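Local coordinates for protein cyclic GMP-AMP synthase-like receptor (Tribolium castaneum, PDB 7LT2) that senses cytoplasmic double-stranded RNA and answers by joining ATP and GTP into the second messenger cyclic GMP-AMP, triggering innate immune responses, at residues A261-K266 and I281-F285; K255-A261 and W297-L301; D20-N24 and A384-L388; E89-F95 and P206-Y210; F59-L63 and R249-D253. All coordinates share one frame; numbering follows the deposited sequence.

Contact 1 of 5, residues A261-K266 and I281-F285; sequences AVKLIK and IKTVF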
# COMPACT_ATOMS: atom_id res chain seq x y z
N ALA A 261 14.09 1.33 -11.60
CA ALA A 261 14.46 -0.08 -11.71
C ALA A 261 13.34 -0.99 -11.20
O ALA A 261 13.06 -2.04 -11.80
CB ALA A 261 15.76 -0.35 -10.95
N VAL A 262 12.70 -0.61 -10.09
CA VAL A 262 11.61 -1.43 -9.57
C VAL A 262 10.48 -1.51 -10.59
O VAL A 262 9.93 -2.58 -10.85
CB VAL A 262 11.09 -0.88 -8.23
CG1 VAL A 262 9.85 -1.67 -7.79
CG2 VAL A 262 12.16 -0.98 -7.17
N LYS A 263 10.13 -0.37 -11.18
CA LYS A 263 9.00 -0.32 -12.09
C LYS A 263 9.30 -1.05 -13.39
O LYS A 263 8.40 -1.70 -13.95
CB LYS A 263 8.59 1.13 -12.34
CG LYS A 263 7.87 1.75 -11.12
CD LYS A 263 7.45 3.19 -11.37
CE LYS A 263 8.60 4.14 -11.12
NZ LYS A 263 8.15 5.56 -11.16
N LEU A 264 10.54 -0.99 -13.87
CA LEU A 264 10.92 -1.77 -15.05
C LEU A 264 10.75 -3.26 -14.79
O LEU A 264 10.24 -3.99 -15.65
CB LEU A 264 12.37 -1.46 -15.45
CG LEU A 264 12.65 -0.06 -16.00
CD1 LEU A 264 14.14 0.25 -15.96
CD2 LEU A 264 12.12 0.07 -17.41
N ILE A 265 11.17 -3.72 -13.61
CA ILE A 265 11.00 -5.14 -13.28
C ILE A 265 9.52 -5.47 -13.09
O ILE A 265 9.05 -6.52 -13.54
CB ILE A 265 11.84 -5.50 -12.04
CG1 ILE A 265 13.33 -5.41 -12.38
CG2 ILE A 265 11.47 -6.89 -11.53
CD1 ILE A 265 14.25 -5.66 -11.21
N LYS A 266 8.76 -4.57 -12.45
CA LYS A 266 7.32 -4.82 -12.31
C LYS A 266 6.63 -4.86 -13.67
O LYS A 266 5.69 -5.65 -13.87
CB LYS A 266 6.67 -3.75 -11.42
CG LYS A 266 6.98 -3.91 -9.94
CD LYS A 266 6.41 -2.76 -9.11
CE LYS A 266 4.89 -2.73 -9.16
NZ LYS A 266 4.29 -1.77 -8.18
N ILE A 281 8.29 -8.22 -5.20
CA ILE A 281 9.37 -7.49 -5.86
C ILE A 281 9.86 -6.35 -4.96
O ILE A 281 11.07 -6.14 -4.81
CB ILE A 281 8.91 -6.97 -7.23
CG1 ILE A 281 8.65 -8.15 -8.17
CG2 ILE A 281 9.95 -6.04 -7.84
CD1 ILE A 281 7.91 -7.76 -9.44
N LYS A 282 8.92 -5.60 -4.36
CA LYS A 282 9.31 -4.57 -3.40
C LYS A 282 10.17 -5.16 -2.29
O LYS A 282 11.18 -4.57 -1.91
CB LYS A 282 8.06 -3.91 -2.82
CG LYS A 282 8.33 -2.65 -2.00
CD LYS A 282 7.08 -2.18 -1.26
CE LYS A 282 7.33 -0.88 -0.50
NZ LYS A 282 6.18 -0.54 0.38
N THR A 283 9.79 -6.34 -1.79
CA THR A 283 10.53 -6.98 -0.72
C THR A 283 11.95 -7.34 -1.16
O THR A 283 12.91 -7.16 -0.40
CB THR A 283 9.79 -8.23 -0.24
OG1 THR A 283 8.53 -7.86 0.32
CG2 THR A 283 10.61 -8.98 0.81
N VAL A 284 12.10 -7.85 -2.38
CA VAL A 284 13.44 -8.14 -2.90
C VAL A 284 14.30 -6.88 -2.87
O VAL A 284 15.47 -6.91 -2.47
CB VAL A 284 13.35 -8.75 -4.31
CG1 VAL A 284 14.70 -8.71 -5.00
CG2 VAL A 284 12.83 -10.18 -4.23
N PHE A 285 13.72 -5.74 -3.25
CA PHE A 285 14.50 -4.50 -3.25
C PHE A 285 14.84 -4.03 -1.83
O PHE A 285 15.92 -3.46 -1.63
CB PHE A 285 13.78 -3.40 -4.03
CG PHE A 285 14.10 -3.40 -5.50
CD1 PHE A 285 13.48 -4.30 -6.35
CD2 PHE A 285 15.05 -2.53 -6.01
CE1 PHE A 285 13.78 -4.32 -7.70
CE2 PHE A 285 15.36 -2.54 -7.36
CZ PHE A 285 14.73 -3.44 -8.21

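Contact 2 of 5, residues K255-A261 and W297-L301; sequences KNRLKPA and WNKSL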
# COMPACT_ATOMS: atom_id res chain seq x y z
N LYS A 255 17.03 7.42 -3.62
CA LYS A 255 17.89 6.38 -4.15
C LYS A 255 17.88 6.36 -5.68
O LYS A 255 18.04 5.30 -6.30
CB LYS A 255 17.52 5.01 -3.58
CG LYS A 255 18.03 4.84 -2.15
CD LYS A 255 17.79 3.45 -1.59
CE LYS A 255 18.54 3.25 -0.28
NZ LYS A 255 18.06 4.12 0.82
N ASN A 256 17.69 7.53 -6.29
CA ASN A 256 18.03 7.78 -7.69
C ASN A 256 17.48 6.74 -8.64
O ASN A 256 16.32 6.82 -9.05
CB ASN A 256 19.56 7.89 -7.82
CG ASN A 256 19.98 8.58 -9.10
OD1 ASN A 256 19.14 8.92 -9.94
ND2 ASN A 256 21.28 8.80 -9.25
N ARG A 257 18.30 5.75 -9.01
CA ARG A 257 17.88 4.75 -9.99
C ARG A 257 16.90 3.72 -9.44
O ARG A 257 16.36 2.93 -10.23
CB ARG A 257 19.11 4.03 -10.57
CG ARG A 257 19.75 4.72 -11.77
CD ARG A 257 20.42 6.02 -11.37
NE ARG A 257 21.40 6.47 -12.36
CZ ARG A 257 21.19 7.46 -13.22
NH1 ARG A 257 20.05 8.12 -13.26
NH2 ARG A 257 22.17 7.80 -14.06
N LEU A 258 16.64 3.70 -8.13
CA LEU A 258 15.93 2.57 -7.53
C LEU A 258 14.50 2.45 -8.06
O LEU A 258 14.08 1.37 -8.48
CB LEU A 258 15.93 2.69 -6.01
CG LEU A 258 15.26 1.52 -5.26
CD1 LEU A 258 15.98 1.24 -3.95
CD2 LEU A 258 13.77 1.77 -4.99
N LYS A 259 13.71 3.53 -7.99
CA LYS A 259 12.29 3.40 -8.32
C LYS A 259 12.08 3.12 -9.81
O LYS A 259 11.23 2.29 -10.15
CB LYS A 259 11.50 4.63 -7.86
CG LYS A 259 11.43 4.72 -6.34
CD LYS A 259 10.49 5.82 -5.87
CE LYS A 259 10.46 5.88 -4.35
NZ LYS A 259 9.52 6.92 -3.85
N PRO A 260 12.81 3.76 -10.74
CA PRO A 260 12.73 3.29 -12.14
C PRO A 260 13.06 1.82 -12.29
O PRO A 260 12.36 1.10 -13.02
CB PRO A 260 13.73 4.20 -12.87
CG PRO A 260 13.71 5.46 -12.08
CD PRO A 260 13.57 5.02 -10.64
N ALA A 261 14.09 1.33 -11.60
CA ALA A 261 14.46 -0.08 -11.71
C ALA A 261 13.34 -0.99 -11.20
O ALA A 261 13.06 -2.04 -11.80
CB ALA A 261 15.76 -0.35 -10.95
N TRP A 297 23.05 2.75 -5.96
CA TRP A 297 21.89 3.38 -6.58
C TRP A 297 22.25 4.58 -7.45
O TRP A 297 21.36 5.12 -8.11
CB TRP A 297 20.90 3.76 -5.49
CG TRP A 297 20.58 2.57 -4.61
CD1 TRP A 297 20.97 2.38 -3.31
CD2 TRP A 297 19.86 1.39 -4.99
NE1 TRP A 297 20.51 1.17 -2.86
CE2 TRP A 297 19.83 0.54 -3.87
CE3 TRP A 297 19.23 0.98 -6.17
CZ2 TRP A 297 19.20 -0.71 -3.89
CZ3 TRP A 297 18.60 -0.26 -6.19
CH2 TRP A 297 18.59 -1.09 -5.06
N ASN A 298 23.51 4.98 -7.48
CA ASN A 298 23.96 6.06 -8.35
C ASN A 298 24.62 5.56 -9.62
O ASN A 298 25.09 6.36 -10.43
CB ASN A 298 24.91 6.99 -7.59
CG ASN A 298 24.20 7.74 -6.48
OD1 ASN A 298 23.03 8.11 -6.62
ND2 ASN A 298 24.89 7.95 -5.36
N LYS A 299 24.66 4.24 -9.82
CA LYS A 299 25.17 3.69 -11.07
C LYS A 299 24.17 3.97 -12.19
O LYS A 299 23.09 4.52 -11.97
CB LYS A 299 25.46 2.20 -10.90
CG LYS A 299 26.58 1.96 -9.91
CD LYS A 299 26.93 0.51 -9.75
CE LYS A 299 28.23 0.36 -8.97
NZ LYS A 299 28.83 -1.00 -9.10
N SER A 300 24.55 3.60 -13.41
CA SER A 300 23.66 3.82 -14.54
C SER A 300 22.36 3.06 -14.34
O SER A 300 22.31 2.05 -13.63
CB SER A 300 24.32 3.39 -15.85
OG SER A 300 24.38 1.98 -15.97
N LEU A 301 21.28 3.57 -14.94
CA LEU A 301 20.01 2.86 -14.85
C LEU A 301 20.13 1.46 -15.44
O LEU A 301 19.56 0.50 -14.90
CB LEU A 301 18.90 3.65 -15.54
CG LEU A 301 17.50 3.03 -15.45
CD1 LEU A 301 17.15 2.61 -14.01
CD2 LEU A 301 16.46 4.00 -15.98
O HOH W 1 23.90 9.33 -10.68
O HOH W 2 24.95 7.08 -13.24

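Contact 3 of 5, residues D20-N24 and A384-L388; sequences DVRGN and ALPAL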
# COMPACT_ATOMS: atom_id res chain seq x y z
N ASP A 20 1.26 15.40 -12.76
CA ASP A 20 -0.07 14.82 -12.62
C ASP A 20 -0.18 13.96 -11.37
O ASP A 20 -1.26 13.91 -10.75
CB ASP A 20 -0.42 14.00 -13.86
CG ASP A 20 -0.90 14.87 -15.00
OD1 ASP A 20 -1.54 15.91 -14.74
OD2 ASP A 20 -0.64 14.50 -16.17
N VAL A 21 0.89 13.27 -10.98
CA VAL A 21 0.89 12.57 -9.70
C VAL A 21 0.56 13.54 -8.58
O VAL A 21 -0.37 13.33 -7.79
CB VAL A 21 2.24 11.88 -9.44
CG1 VAL A 21 2.28 11.31 -8.03
CG2 VAL A 21 2.49 10.78 -10.47
N ARG A 22 1.29 14.66 -8.54
CA ARG A 22 1.12 15.64 -7.48
C ARG A 22 -0.28 16.25 -7.50
O ARG A 22 -0.92 16.38 -6.45
CB ARG A 22 2.18 16.73 -7.61
CG ARG A 22 2.02 17.83 -6.61
CD ARG A 22 3.04 18.92 -6.83
NE ARG A 22 2.87 20.01 -5.88
CZ ARG A 22 3.56 21.14 -5.93
NH1 ARG A 22 4.44 21.37 -6.89
NH2 ARG A 22 3.35 22.07 -5.01
N GLY A 23 -0.78 16.60 -8.69
CA GLY A 23 -2.09 17.24 -8.76
C GLY A 23 -3.22 16.31 -8.37
O GLY A 23 -4.14 16.71 -7.64
N ASN A 24 -3.18 15.07 -8.83
CA ASN A 24 -4.21 14.11 -8.43
C ASN A 24 -4.16 13.85 -6.94
O ASN A 24 -5.21 13.70 -6.30
CB ASN A 24 -4.06 12.82 -9.23
CG ASN A 24 -4.59 12.96 -10.64
OD1 ASN A 24 -5.79 13.15 -10.83
ND2 ASN A 24 -3.70 12.90 -11.63
N ALA A 384 -2.33 10.12 -19.45
CA ALA A 384 -2.99 8.95 -18.86
C ALA A 384 -3.96 9.34 -17.75
O ALA A 384 -5.01 8.71 -17.59
CB ALA A 384 -1.94 7.97 -18.34
N LEU A 385 -3.62 10.36 -16.96
CA LEU A 385 -4.48 10.79 -15.85
C LEU A 385 -4.22 12.27 -15.57
O LEU A 385 -3.63 12.62 -14.54
CB LEU A 385 -4.24 9.95 -14.61
CG LEU A 385 -5.29 10.07 -13.50
CD1 LEU A 385 -6.63 9.52 -13.99
CD2 LEU A 385 -4.84 9.37 -12.22
N PRO A 386 -4.67 13.16 -16.46
CA PRO A 386 -4.47 14.59 -16.22
C PRO A 386 -5.23 15.05 -14.99
O PRO A 386 -6.42 14.76 -14.83
CB PRO A 386 -5.03 15.24 -17.50
CG PRO A 386 -5.11 14.14 -18.50
CD PRO A 386 -5.33 12.89 -17.74
N ALA A 387 -4.53 15.77 -14.10
CA ALA A 387 -5.21 16.33 -12.93
C ALA A 387 -6.22 17.39 -13.34
O ALA A 387 -7.23 17.58 -12.67
CB ALA A 387 -4.18 16.91 -11.96
N LEU A 388 -5.95 18.08 -14.45
CA LEU A 388 -6.89 19.00 -15.06
C LEU A 388 -7.41 18.36 -16.34
O LEU A 388 -6.73 18.38 -17.37
CB LEU A 388 -6.21 20.34 -15.37
CG LEU A 388 -7.10 21.53 -15.71
CD1 LEU A 388 -7.95 21.90 -14.51
CD2 LEU A 388 -6.24 22.70 -16.16
O HOH W 3 -1.29 12.11 -17.24
O HOH W 4 -3.21 18.30 -15.98
O HOH W 5 -7.61 13.64 -12.60

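Contact 4 of 5, residues E89-F95 and P206-Y210; sequences ESNVPGF and PINGY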
# COMPACT_ATOMS: atom_id res chain seq x y z
N GLU A 89 3.50 -10.99 19.60
CA GLU A 89 3.77 -11.72 18.37
C GLU A 89 2.99 -13.03 18.37
O GLU A 89 3.06 -13.80 19.34
CB GLU A 89 5.27 -11.99 18.25
CG GLU A 89 6.15 -10.73 18.29
CD GLU A 89 6.54 -10.31 19.70
OE1 GLU A 89 5.90 -10.78 20.67
OE2 GLU A 89 7.48 -9.50 19.84
N SER A 90 2.25 -13.29 17.30
CA SER A 90 1.39 -14.46 17.23
C SER A 90 2.16 -15.68 16.74
O SER A 90 3.33 -15.60 16.34
CB SER A 90 0.18 -14.19 16.34
OG SER A 90 0.47 -14.46 14.98
N ASN A 91 1.48 -16.83 16.74
CA ASN A 91 2.07 -18.08 16.26
C ASN A 91 2.08 -18.20 14.74
O ASN A 91 2.44 -19.26 14.22
CB ASN A 91 1.34 -19.28 16.88
CG ASN A 91 -0.18 -19.16 16.77
OD1 ASN A 91 -0.70 -18.34 16.01
ND2 ASN A 91 -0.89 -19.97 17.55
N VAL A 92 1.70 -17.15 14.02
CA VAL A 92 1.83 -17.08 12.57
C VAL A 92 2.77 -15.93 12.25
O VAL A 92 2.45 -14.77 12.53
CB VAL A 92 0.47 -16.88 11.88
CG1 VAL A 92 0.66 -16.83 10.36
CG2 VAL A 92 -0.50 -17.99 12.27
N PRO A 93 3.95 -16.19 11.67
CA PRO A 93 4.93 -15.12 11.46
C PRO A 93 4.35 -13.98 10.64
O PRO A 93 3.71 -14.19 9.61
CB PRO A 93 6.07 -15.83 10.73
CG PRO A 93 5.95 -17.26 11.13
CD PRO A 93 4.48 -17.51 11.29
N GLY A 94 4.57 -12.75 11.12
CA GLY A 94 4.07 -11.56 10.48
C GLY A 94 2.78 -11.02 11.07
O GLY A 94 2.39 -9.89 10.74
N PHE A 95 2.12 -11.78 11.94
CA PHE A 95 0.84 -11.39 12.51
C PHE A 95 0.95 -11.29 14.02
O PHE A 95 1.76 -11.97 14.66
CB PHE A 95 -0.26 -12.39 12.13
CG PHE A 95 -0.52 -12.44 10.65
CD1 PHE A 95 0.25 -13.24 9.83
CD2 PHE A 95 -1.54 -11.68 10.09
CE1 PHE A 95 0.02 -13.28 8.46
CE2 PHE A 95 -1.78 -11.72 8.73
CZ PHE A 95 -0.99 -12.52 7.92
N PRO A 206 7.46 -4.83 17.78
CA PRO A 206 7.71 -6.24 18.12
C PRO A 206 9.18 -6.60 18.02
O PRO A 206 9.89 -6.14 17.13
CB PRO A 206 6.87 -7.01 17.08
CG PRO A 206 6.77 -6.07 15.92
CD PRO A 206 6.70 -4.69 16.53
N ILE A 207 9.64 -7.44 18.95
CA ILE A 207 11.06 -7.81 18.99
C ILE A 207 11.28 -9.29 18.70
O ILE A 207 12.33 -9.68 18.18
CB ILE A 207 11.71 -7.42 20.33
CG1 ILE A 207 11.09 -8.19 21.49
CG2 ILE A 207 11.61 -5.92 20.57
CD1 ILE A 207 11.79 -7.96 22.81
N ASN A 208 10.30 -10.14 19.04
CA ASN A 208 10.50 -11.58 18.97
C ASN A 208 10.42 -12.04 17.51
O ASN A 208 9.35 -12.34 16.99
CB ASN A 208 9.48 -12.32 19.83
CG ASN A 208 9.79 -13.80 19.96
OD1 ASN A 208 10.85 -14.26 19.54
ND2 ASN A 208 8.87 -14.54 20.55
N GLY A 209 11.59 -12.12 16.86
CA GLY A 209 11.67 -12.54 15.48
C GLY A 209 11.45 -11.45 14.46
O GLY A 209 11.32 -11.75 13.27
N TYR A 210 11.40 -10.19 14.88
CA TYR A 210 11.12 -9.08 13.99
C TYR A 210 12.33 -8.16 13.86
O TYR A 210 13.11 -8.00 14.80
CB TYR A 210 9.91 -8.27 14.48
CG TYR A 210 8.59 -8.95 14.22
CD1 TYR A 210 8.08 -9.89 15.11
CD2 TYR A 210 7.86 -8.68 13.07
CE1 TYR A 210 6.88 -10.52 14.86
CE2 TYR A 210 6.66 -9.31 12.82
CZ TYR A 210 6.17 -10.23 13.72
OH TYR A 210 4.97 -10.85 13.47
O HOH W 6 6.59 -13.07 21.85
O HOH W 7 5.09 -13.90 14.89

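Contact 5 of 5, residues F59-L63 and R249-D253; sequences FYDGL and RVLID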
# COMPACT_ATOMS: atom_id res chain seq x y z
N PHE A 59 1.07 3.64 -5.72
CA PHE A 59 0.94 5.01 -6.20
C PHE A 59 1.66 5.99 -5.27
O PHE A 59 2.43 6.85 -5.73
CB PHE A 59 -0.55 5.37 -6.34
CG PHE A 59 -0.80 6.80 -6.74
CD1 PHE A 59 -0.21 7.33 -7.88
CD2 PHE A 59 -1.63 7.61 -5.99
CE1 PHE A 59 -0.44 8.64 -8.25
CE2 PHE A 59 -1.86 8.93 -6.35
CZ PHE A 59 -1.27 9.44 -7.49
N TYR A 60 1.46 5.86 -3.95
CA TYR A 60 2.10 6.77 -3.02
C TYR A 60 3.55 6.40 -2.73
O TYR A 60 4.30 7.24 -2.22
CB TYR A 60 1.30 6.85 -1.71
CG TYR A 60 0.25 7.93 -1.76
CD1 TYR A 60 -1.02 7.69 -2.27
CD2 TYR A 60 0.54 9.22 -1.31
CE1 TYR A 60 -1.98 8.68 -2.33
CE2 TYR A 60 -0.42 10.22 -1.36
CZ TYR A 60 -1.67 9.95 -1.87
OH TYR A 60 -2.61 10.95 -1.93
N ASP A 61 3.96 5.17 -3.03
CA ASP A 61 5.37 4.80 -2.97
C ASP A 61 6.16 5.25 -4.19
O ASP A 61 7.39 5.14 -4.20
CB ASP A 61 5.55 3.28 -2.85
CG ASP A 61 5.29 2.77 -1.45
OD1 ASP A 61 5.41 3.56 -0.49
OD2 ASP A 61 4.97 1.57 -1.32
N GLY A 62 5.48 5.75 -5.23
CA GLY A 62 6.19 6.06 -6.45
C GLY A 62 6.59 4.85 -7.25
O GLY A 62 7.55 4.90 -8.03
N LEU A 63 5.87 3.74 -7.09
CA LEU A 63 6.21 2.46 -7.71
C LEU A 63 5.10 1.93 -8.61
O LEU A 63 5.16 0.76 -9.03
CB LEU A 63 6.54 1.42 -6.64
CG LEU A 63 7.74 1.70 -5.73
CD1 LEU A 63 7.84 0.62 -4.66
CD2 LEU A 63 9.03 1.79 -6.54
N ARG A 249 8.76 3.28 3.00
CA ARG A 249 8.76 4.42 2.09
C ARG A 249 10.03 5.25 2.25
O ARG A 249 10.55 5.80 1.27
CB ARG A 249 7.51 5.27 2.32
CG ARG A 249 7.33 6.37 1.29
CD ARG A 249 5.91 6.91 1.31
NE ARG A 249 4.94 5.91 0.90
CZ ARG A 249 3.63 6.01 1.11
NH1 ARG A 249 3.11 7.06 1.71
NH2 ARG A 249 2.83 5.03 0.70
N VAL A 250 10.54 5.37 3.48
CA VAL A 250 11.79 6.10 3.69
C VAL A 250 12.97 5.31 3.15
O VAL A 250 13.88 5.87 2.52
CB VAL A 250 11.97 6.44 5.19
CG1 VAL A 250 13.28 7.21 5.41
CG2 VAL A 250 10.79 7.24 5.69
N LEU A 251 12.96 3.99 3.35
CA LEU A 251 14.05 3.14 2.86
C LEU A 251 14.22 3.24 1.35
O LEU A 251 15.35 3.22 0.85
CB LEU A 251 13.80 1.68 3.26
CG LEU A 251 14.10 1.26 4.71
CD1 LEU A 251 13.62 -0.16 4.96
CD2 LEU A 251 15.60 1.38 4.99
N ILE A 252 13.12 3.35 0.60
CA ILE A 252 13.21 3.39 -0.86
C ILE A 252 13.40 4.80 -1.41
O ILE A 252 13.61 4.95 -2.63
CB ILE A 252 11.97 2.77 -1.54
CG1 ILE A 252 10.70 3.55 -1.19
CG2 ILE A 252 11.84 1.28 -1.18
CD1 ILE A 252 9.45 3.03 -1.87
N ASP A 253 13.36 5.83 -0.57
CA ASP A 253 13.45 7.21 -1.00
C ASP A 253 14.91 7.62 -1.17
O ASP A 253 15.82 7.01 -0.61
CB ASP A 253 12.76 8.13 0.01
CG ASP A 253 12.27 9.44 -0.59
OD1 ASP A 253 12.41 9.66 -1.81
OD2 ASP A 253 11.73 10.26 0.18
O HOH W 8 2.75 1.83 0.64

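Contact 1 of 5, residues A261-K266 and I281-F285
Phe285 reaches from the helix of 281-285 to the helix of 261-266 and meets Val262, Ile265 and Ala261 there. From its CB the side chain runs toward the opposite helix, and its first ring atom, CG, already lies 3.5 Å from Val262 CG2. That methyl sits almost exactly over the middle of the ring, 3.3 Å from the centroid and 6° off the ring normal, so all six ring carbons are about equally far from it: a CH-pi contact onto one face. Val262 can place the methyl there because its CG1 is anti to the backbone N (chi1 174°), which leaves CG2 beside that nitrogen. Farther along the ring, CE1 and CZ meet Ile265 CD1, which stands at the edge, near the ring plane, 3.8 Å from CZ. Phe285 CE2 lies 4.2 Å from Ala261 CB.

One turn earlier, Ile281 continues the apolar seam with both its branches. Its CG2 approaches Ile265 CG2 at 4.1 Å, and its CD1 touches Lys266 CG at 4.0 Å. Lys266 thus lends its aliphatic stem to the packing, whereas its NZ is hydrogen-bonded to Leu63 O. Thr308 of helix 301-318 adjoins both Ile265 and Phe285. The two short helical segments run roughly antiparallel, at 144°, with their axes 10.6 Å apart. This is the buried helix-helix packing of the helical lobe of cGAS-like nucleotidyltransferases, and by similarity Lys266, Ile281 and Lys282 belong to the ATP site of the enzyme.

Contact 2 of 5, residues K255-A261 and W297-L301
Trp297 lays one indole face against the turn that leads into helix 258-272, and two side chains lie side by side on that face. Leu258 CD1 stands 3.6 Å from the centroid of the six-membered ring, only 8° off its normal, while Lys255 CD lies 3.9 Å from the centroid of the five-membered ring. Both are CH-pi contacts; Lys255 supplies only its hydrocarbon stem, for its NZ is bonded to Leu251 O. The two residues are brought together by a type II' beta turn running from Lys255 to Leu258.

At the turn's corner the polar groups meet. Asn256 ND2 points to Asn298 OD1 at 3.2 Å in a nearly straight bond, the oxygen lying in the amide plane of Asn256 although the two amides are turned 55° from each other. Arg257 is bent at chi2 (69°), which folds its guanidinium back beside the chain of 297-301. Its NE gives a short 2.6 Å bond to Lys299 O, near the guanidinium plane, and its backbone N bonds Trp297 O at 3.3 Å. Beyond these, Leu301 CD1 rests on Pro260 CB at 3.9 Å.

Water W2 extends the network, accepting from Arg257 NH2 and donating to Asn298 O. The guanidinium thus serves two carbonyls, Lys299 O directly and Asn298 O through W2, while Trp297 O is left to the backbone N-H; its positive charge probably helps stabilise this carbonyl-rich approach to helix 301-318.

Contact 3 of 5, residues D20-N24 and A384-L388
Asp20 and Asn24, one turn apart on helix 18-42, supply both direct hydrogen bonds to the C-terminal segment 384-388. Ala387 N points at Asp20 OD1 over 3.1 Å with an N-H...O angle of 169°, coming from above the carboxylate plane. In the second bond Asn24 ND2 donates to Leu385 O at 2.9 Å, with the oxygen in the amide plane. The same ND2 also reaches back to Asp20 O at 2.8 Å, which holds the amide against its own helix. That carbonyl accepts the helical bond of Asn24 N too, on the other face of its plane.

Waters widen the polar join. W5 donates to both Asn24 OD1 and Pro386 O, so each end of the amide is tied to the segment. W4 links Asp20 OD1 to Leu388 N, and Leu385 N donates to W3, which lies beside Asp20 OD2.

Apolar contact is modest. Ala387 CB packs on the helix backbone, 3.8 Å from Gly23 C, where the glycine's lack of a side chain lets the methyl come close. With CG anti to its backbone nitrogen (chi1 -166°), Leu385 sets CG and CD2 beside the Asn24 amide, CD2 at 3.8 Å from ND2.

The tail, which follows helix 368-375, crosses the turn 20-24 of helix 18-42 at a steep angle. Strand 188-200 adjoins the join, Met190 touching Leu385 and Ile189 touching Asn24, while Leu16 also borders Leu385.

Contact 4 of 5, residues E89-F95 and P206-Y210
Glu89 OE2 is held by two successive backbone N-H groups of the loop 206-210. Asn208 N donates to it over 3.0 Å in a nearly straight bond from above the carboxylate plane, whereas Ile207 N, at 3.1 Å, meets the oxygen almost along its C-O axis. A bend at chi2 (87°) turns the carboxylate to these donors and exposes the CG methylene to Tyr210, whose CE1 lies 3.5 Å from it. Pro206 CB closes in on OE2 at 3.8 Å. The other oxygen, OE1, accepts from water W6, which in turn accepts a hydrogen bond from Asn208 ND2.

Tyr210 slides past Glu89 in the opposite direction, and its hydroxyl arrives at the type II turn of Val92 to Phe95. There Gly94 N makes a weak hydrogen bond to Tyr210 OH at 3.0 Å. Pro206 CG lies over one face of the tyrosine ring, near its rim. Just before this turn Ser90 OG accepts from Val92 N, an ST turn.

With backbone donors on one oxygen and a water on the other, the carboxylate is probably stabilised as the anion, joining the hairpin of strands 85-89 and 95-100 to the loop after strand 188-200.

Contact 5 of 5, residues F59-L63 and R249-D253
A salt bridge from the buried Asp61 to Arg249 joins the short helix 58-61 of the nucleotidyltransferase core to helix 245-251, and a Schellman motif closes the first of these helices just beyond the aspartate. The helix begins at Ser58, which by similarity binds ATP, as the serine at this place does in related nucleotidyltransferases. At its other end Gly62 takes a positive phi, and its N bonds Phe59 O at 3.3 Å.

Arg249 approaches side-on and spends two nitrogens on a single oxygen. NE reaches Asp61 OD1 at 2.8 Å, nearly along the C-O axis of that oxygen, and NH2 reaches the same atom at 3.2 Å from above the carboxylate plane. OD1 lies in the guanidinium plane, while carboxylate and guanidinium are turned 73° from each other. A bend at chi3 (-65°) in an otherwise extended chain sets the guanidinium in this position. Over one of its faces lie CB and O of Tyr60, CB 3.4 Å from NH2, and the NH2 also bonds Tyr55 O.

The second oxygen, OD2, forms a salt bridge with Lys282, also placed by similarity in the ATP site. Asp61 thus stands between two basic residues, an environment that would probably favour its anionic form.

Beside the ion pair the contact turns apolar. Ile252 holds CG1 between its backbone N and carbonyl carbon (chi1 62°), directing CD1 toward 59-63. This methyl lies 3.8 Å from Asp61 O and meets Leu63 CD1 tip to tip at 4.0 Å.

Overall arrangement
Contacts 1, 2 and 5 form one cluster, their centres 11 to 13 Å apart. Contacts 1 and 2 share helix 258-272 and Ala261, contact 1 falling within the span of contact 2. Contact 5 precedes both: helix 245-251 leads to helix 258-272, and Lys259, Lys263, Lys266 and Lys282 reach across to 59-63. The catalytic core is coupled to the helical lobe beside the probable ATP site. Contact 3 joins segments near the two ends of the chain, and its span takes in all the others; it touches contact 5, about 18 Å away between centres, through Val21 and Phe59. Contact 4, within the span of contact 5, lies apart among loops, its centre about 40 Å from contact 3's.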